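Local structure of post-proline cleaving enzyme (Rickettsia typhi, 4HVT) at residues E405-S417 with T422-I434. The protein probably acts as a serine-type oligopeptidase of the prolyl oligopeptidase family, cutting peptides after proline residues. Numbering follows the deposited sequence.
Sequences EEEEEALITIENS and TIYLWVKTHELKI. With EDO (1,2-ethanediol), chain G.
With CG1 of Ile-414 set opposite its carbonyl carbon (chi1 -47°) and the chain extended to CD1, the Ile-414 and Tyr-424 side chains cross at about a right angle, CD1 coming obliquely to Tyr-424 CE1 at 3.6 Å. CG of Tyr-424 is likewise anti to the carbonyl carbon (chi1 -52°), which swings the CD1-CE1 side of the ring toward Ile-414, while CG2 of Thr-422 lies against one ring face. Next along this face of the sheet, Ile-412 fits between Tyr-424 and Trp-426: its CG2 approaches Tyr-424 CD1, its CD1 meets Trp-426 CB, and Leu-432 CD2 presses on its CG1 at 3.8 Å. On the reverse face, CD2 of Leu-411 touches Ile-423 CG2 and Leu-425 CD1, both at 4.0 Å.

The backbones of 410-415 and 422-426 form an antiparallel hairpin. The reciprocal bonds of the Ile-412 and Tyr-424 pair are both 2.8 Å from N to O and nearly straight. At the Ala-410 and Trp-426 pair one of the two bonds is weak, Ala-410 N to Trp-426 O at 3.4 Å, while Trp-426 N still binds Ala-410 O well. A water just beyond accepts from Trp-426 NE1 at 2.8 Å and donates to Glu-408 O, bridging the indole to the backbone of the other segment. OE1 of Glu-408 touches CD of Lys-428 as the two side chains cross at a slant, but the salt bridge of this carboxylate, through OE2, is with Lys-359.

These are the two middle strands of a four-stranded antiparallel sheet, flanked by 398-402 and 432-436, consistent with a blade of the family's N-terminal beta-propeller. Phe-363 meets Trp-426 edge-to-face, extending the apolar layer to the adjacent sheet. Cohesion across the hairpin thus comes from backbone hydrogen bonds and apolar contacts on both faces, with one water adding a link between the Trp-426 indole and Glu-408 O at the end of the ladder.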
# COMPACT_ATOMS: atom_id res chain seq x y z
N GLU A 405 10.88 18.12 -7.74
CA GLU A 405 10.99 19.36 -8.51
C GLU A 405 12.38 19.98 -8.33
O GLU A 405 12.79 20.76 -9.16
CB GLU A 405 9.87 20.35 -8.10
CG GLU A 405 9.73 21.53 -9.02
CD GLU A 405 8.45 22.34 -8.83
OE1 GLU A 405 7.55 21.90 -8.07
OE2 GLU A 405 8.42 23.44 -9.42
N GLU A 406 13.07 19.68 -7.24
CA GLU A 406 14.41 20.24 -7.04
C GLU A 406 15.41 19.67 -8.07
O GLU A 406 16.41 20.31 -8.39
CB GLU A 406 14.94 19.98 -5.64
CG GLU A 406 16.28 20.70 -5.46
CD GLU A 406 16.72 20.85 -4.04
OE1 GLU A 406 15.90 20.66 -3.13
OE2 GLU A 406 17.91 21.17 -3.87
N GLU A 407 15.15 18.48 -8.60
CA GLU A 407 16.08 17.74 -9.43
C GLU A 407 15.64 17.74 -10.91
O GLU A 407 14.47 17.47 -11.24
CB GLU A 407 16.17 16.28 -8.93
CG GLU A 407 16.76 16.14 -7.54
CD GLU A 407 18.25 16.43 -7.48
OE1 GLU A 407 18.96 16.36 -8.52
OE2 GLU A 407 18.72 16.74 -6.38
N GLU A 408 16.58 18.00 -11.82
CA GLU A 408 16.34 17.81 -13.26
C GLU A 408 16.20 16.33 -13.67
O GLU A 408 15.44 16.05 -14.56
CB GLU A 408 17.49 18.42 -14.08
CG GLU A 408 17.44 19.94 -13.96
CD GLU A 408 18.61 20.66 -14.57
OE1 GLU A 408 19.72 20.08 -14.60
OE2 GLU A 408 18.40 21.82 -14.99
N GLU A 409 16.95 15.44 -13.04
CA GLU A 409 16.97 14.02 -13.36
C GLU A 409 16.07 13.21 -12.42
O GLU A 409 15.77 13.60 -11.30
CB GLU A 409 18.38 13.46 -13.30
CG GLU A 409 19.28 14.10 -14.35
CD GLU A 409 20.70 13.48 -14.41
OE1 GLU A 409 21.22 12.93 -13.41
OE2 GLU A 409 21.31 13.58 -15.48
N ALA A 410 15.66 12.05 -12.89
CA ALA A 410 14.68 11.21 -12.20
C ALA A 410 14.96 9.74 -12.60
O ALA A 410 15.59 9.50 -13.62
CB ALA A 410 13.26 11.59 -12.60
N LEU A 411 14.48 8.82 -11.79
CA LEU A 411 14.56 7.38 -12.10
C LEU A 411 13.19 6.83 -12.39
O LEU A 411 12.25 7.00 -11.58
CB LEU A 411 15.24 6.59 -11.01
CG LEU A 411 16.72 6.95 -10.79
CD1 LEU A 411 17.24 6.36 -9.51
CD2 LEU A 411 17.58 6.52 -11.99
N ILE A 412 13.09 6.16 -13.52
CA ILE A 412 11.82 5.63 -14.04
C ILE A 412 11.95 4.11 -14.02
O ILE A 412 13.01 3.60 -14.38
CB ILE A 412 11.57 6.15 -15.49
CG1 ILE A 412 10.88 7.56 -15.52
CG2 ILE A 412 10.64 5.24 -16.25
CD1 ILE A 412 11.61 8.57 -14.78
N THR A 413 10.87 3.41 -13.65
CA THR A 413 10.82 1.97 -13.91
C THR A 413 9.74 1.66 -14.95
O THR A 413 8.65 2.28 -14.91
CB THR A 413 10.62 1.14 -12.65
OG1 THR A 413 9.40 1.52 -11.97
CG2 THR A 413 11.78 1.34 -11.75
N ILE A 414 9.99 0.68 -15.82
CA ILE A 414 8.96 0.14 -16.70
C ILE A 414 9.12 -1.39 -16.62
O ILE A 414 10.26 -1.92 -16.60
CB ILE A 414 9.03 0.61 -18.17
CG1 ILE A 414 9.21 2.12 -18.30
CG2 ILE A 414 7.79 0.23 -18.94
CD1 ILE A 414 9.54 2.65 -19.67
N GLU A 415 7.99 -2.07 -16.58
CA GLU A 415 7.94 -3.53 -16.42
C GLU A 415 6.61 -4.04 -16.96
O GLU A 415 5.71 -3.25 -17.33
CB GLU A 415 8.01 -3.92 -14.94
CG GLU A 415 6.76 -3.55 -14.13
CD GLU A 415 7.07 -3.55 -12.67
OE1 GLU A 415 6.78 -4.53 -11.95
OE2 GLU A 415 7.67 -2.54 -12.19
N ASN A 416 6.48 -5.37 -16.99
CA ASN A 416 5.17 -5.98 -17.12
C ASN A 416 5.19 -7.27 -16.34
O ASN A 416 6.14 -7.60 -15.67
CB ASN A 416 4.70 -6.10 -18.60
CG ASN A 416 5.34 -7.23 -19.38
OD1 ASN A 416 5.78 -8.21 -18.78
ND2 ASN A 416 5.38 -7.13 -20.73
N SER A 417 4.08 -7.97 -16.29
CA SER A 417 3.98 -9.09 -15.36
C SER A 417 5.04 -10.17 -15.60
O SER A 417 5.36 -10.90 -14.67
CB SER A 417 2.58 -9.68 -15.42
OG SER A 417 2.37 -10.69 -14.44
N THR A 422 13.01 -2.61 -15.86
CA THR A 422 14.20 -1.87 -16.27
C THR A 422 14.15 -0.51 -15.59
O THR A 422 13.07 0.11 -15.48
CB THR A 422 14.27 -1.68 -17.78
OG1 THR A 422 14.40 -2.95 -18.44
CG2 THR A 422 15.49 -0.81 -18.21
N ILE A 423 15.31 -0.04 -15.13
CA ILE A 423 15.39 1.34 -14.53
C ILE A 423 16.04 2.24 -15.56
O ILE A 423 17.09 1.89 -16.16
CB ILE A 423 16.25 1.39 -13.26
CG1 ILE A 423 15.83 0.29 -12.27
CG2 ILE A 423 16.17 2.79 -12.60
CD1 ILE A 423 16.61 0.29 -10.96
N TYR A 424 15.38 3.38 -15.81
CA TYR A 424 15.84 4.36 -16.73
C TYR A 424 16.13 5.68 -16.04
O TYR A 424 15.44 6.01 -15.08
CB TYR A 424 14.80 4.61 -17.81
CG TYR A 424 14.28 3.43 -18.54
CD1 TYR A 424 13.31 2.61 -17.98
CD2 TYR A 424 14.71 3.14 -19.84
CE1 TYR A 424 12.80 1.54 -18.69
CE2 TYR A 424 14.21 2.08 -20.52
CZ TYR A 424 13.29 1.26 -19.94
OH TYR A 424 12.77 0.16 -20.66
N LEU A 425 17.17 6.38 -16.50
CA LEU A 425 17.48 7.70 -16.05
C LEU A 425 16.80 8.68 -16.99
O LEU A 425 17.00 8.65 -18.21
CB LEU A 425 18.96 7.95 -16.08
CG LEU A 425 19.48 9.32 -15.62
CD1 LEU A 425 19.21 9.53 -14.12
CD2 LEU A 425 20.97 9.41 -15.92
N TRP A 426 16.01 9.57 -16.43
CA TRP A 426 15.52 10.71 -17.19
C TRP A 426 16.57 11.79 -17.14
O TRP A 426 16.87 12.32 -16.08
CB TRP A 426 14.20 11.21 -16.57
CG TRP A 426 13.58 12.43 -17.22
CD1 TRP A 426 13.64 13.73 -16.73
CD2 TRP A 426 12.78 12.49 -18.41
NE1 TRP A 426 12.92 14.57 -17.55
CE2 TRP A 426 12.40 13.86 -18.60
CE3 TRP A 426 12.36 11.55 -19.36
CZ2 TRP A 426 11.57 14.28 -19.65
CZ3 TRP A 426 11.57 11.96 -20.41
CH2 TRP A 426 11.17 13.33 -20.55
N VAL A 427 17.10 12.13 -18.30
CA VAL A 427 18.22 13.05 -18.41
C VAL A 427 17.72 14.44 -18.74
O VAL A 427 16.54 14.67 -19.07
CB VAL A 427 19.30 12.57 -19.39
CG1 VAL A 427 19.88 11.27 -18.86
CG2 VAL A 427 18.73 12.38 -20.76
N LYS A 428 18.62 15.39 -18.62
CA LYS A 428 18.24 16.80 -18.66
C LYS A 428 17.79 17.25 -20.04
O LYS A 428 17.11 18.27 -20.14
CB LYS A 428 19.36 17.73 -18.20
CG LYS A 428 20.32 17.12 -17.19
CD LYS A 428 21.56 18.00 -17.04
CE LYS A 428 22.42 18.00 -18.29
NZ LYS A 428 23.32 19.19 -18.31
N THR A 429 18.16 16.50 -21.08
CA THR A 429 17.68 16.70 -22.44
C THR A 429 16.33 15.99 -22.70
O THR A 429 15.87 15.84 -23.84
CB THR A 429 18.73 16.18 -23.45
OG1 THR A 429 18.98 14.78 -23.22
CG2 THR A 429 20.04 16.96 -23.31
N HIS A 430 15.66 15.57 -21.63
CA HIS A 430 14.30 15.11 -21.70
C HIS A 430 14.03 13.84 -22.46
O HIS A 430 13.17 13.78 -23.32
CB HIS A 430 13.37 16.24 -22.14
CG HIS A 430 13.54 17.47 -21.31
ND1 HIS A 430 13.90 18.69 -21.85
CD2 HIS A 430 13.43 17.67 -19.97
CE1 HIS A 430 13.99 19.58 -20.88
NE2 HIS A 430 13.70 18.99 -19.74
N GLU A 431 14.74 12.80 -22.05
CA GLU A 431 14.62 11.47 -22.66
C GLU A 431 15.05 10.43 -21.64
O GLU A 431 15.70 10.77 -20.64
CB GLU A 431 15.48 11.38 -23.93
CG GLU A 431 16.91 11.79 -23.73
CD GLU A 431 17.67 12.06 -25.04
OE1 GLU A 431 17.38 11.41 -26.05
OE2 GLU A 431 18.54 12.94 -25.03
N LEU A 432 14.59 9.21 -21.84
CA LEU A 432 14.93 8.09 -21.03
C LEU A 432 16.16 7.41 -21.58
O LEU A 432 16.26 7.19 -22.80
CB LEU A 432 13.79 7.06 -20.99
CG LEU A 432 12.51 7.40 -20.20
CD1 LEU A 432 11.53 6.28 -20.37
CD2 LEU A 432 12.82 7.68 -18.76
N LYS A 433 17.09 7.12 -20.69
CA LYS A 433 18.30 6.33 -21.00
C LYS A 433 18.32 5.14 -20.05
O LYS A 433 18.19 5.31 -18.83
CB LYS A 433 19.56 7.16 -20.80
N ILE A 434 18.54 3.95 -20.57
CA ILE A 434 18.62 2.81 -19.66
C ILE A 434 19.76 3.02 -18.66
O ILE A 434 20.88 3.35 -19.09
CB ILE A 434 18.89 1.47 -20.41
CG1 ILE A 434 17.65 1.08 -21.21
CG2 ILE A 434 19.27 0.41 -19.41
CD1 ILE A 434 17.91 0.16 -22.38
C1 EDO G . 10.09 -1.25 -8.56
O1 EDO G . 9.11 -0.80 -7.63
C2 EDO G . 9.49 -2.14 -9.63
O2 EDO G . 8.11 -1.85 -9.79
O HOH W 1 13.22 17.12 -16.40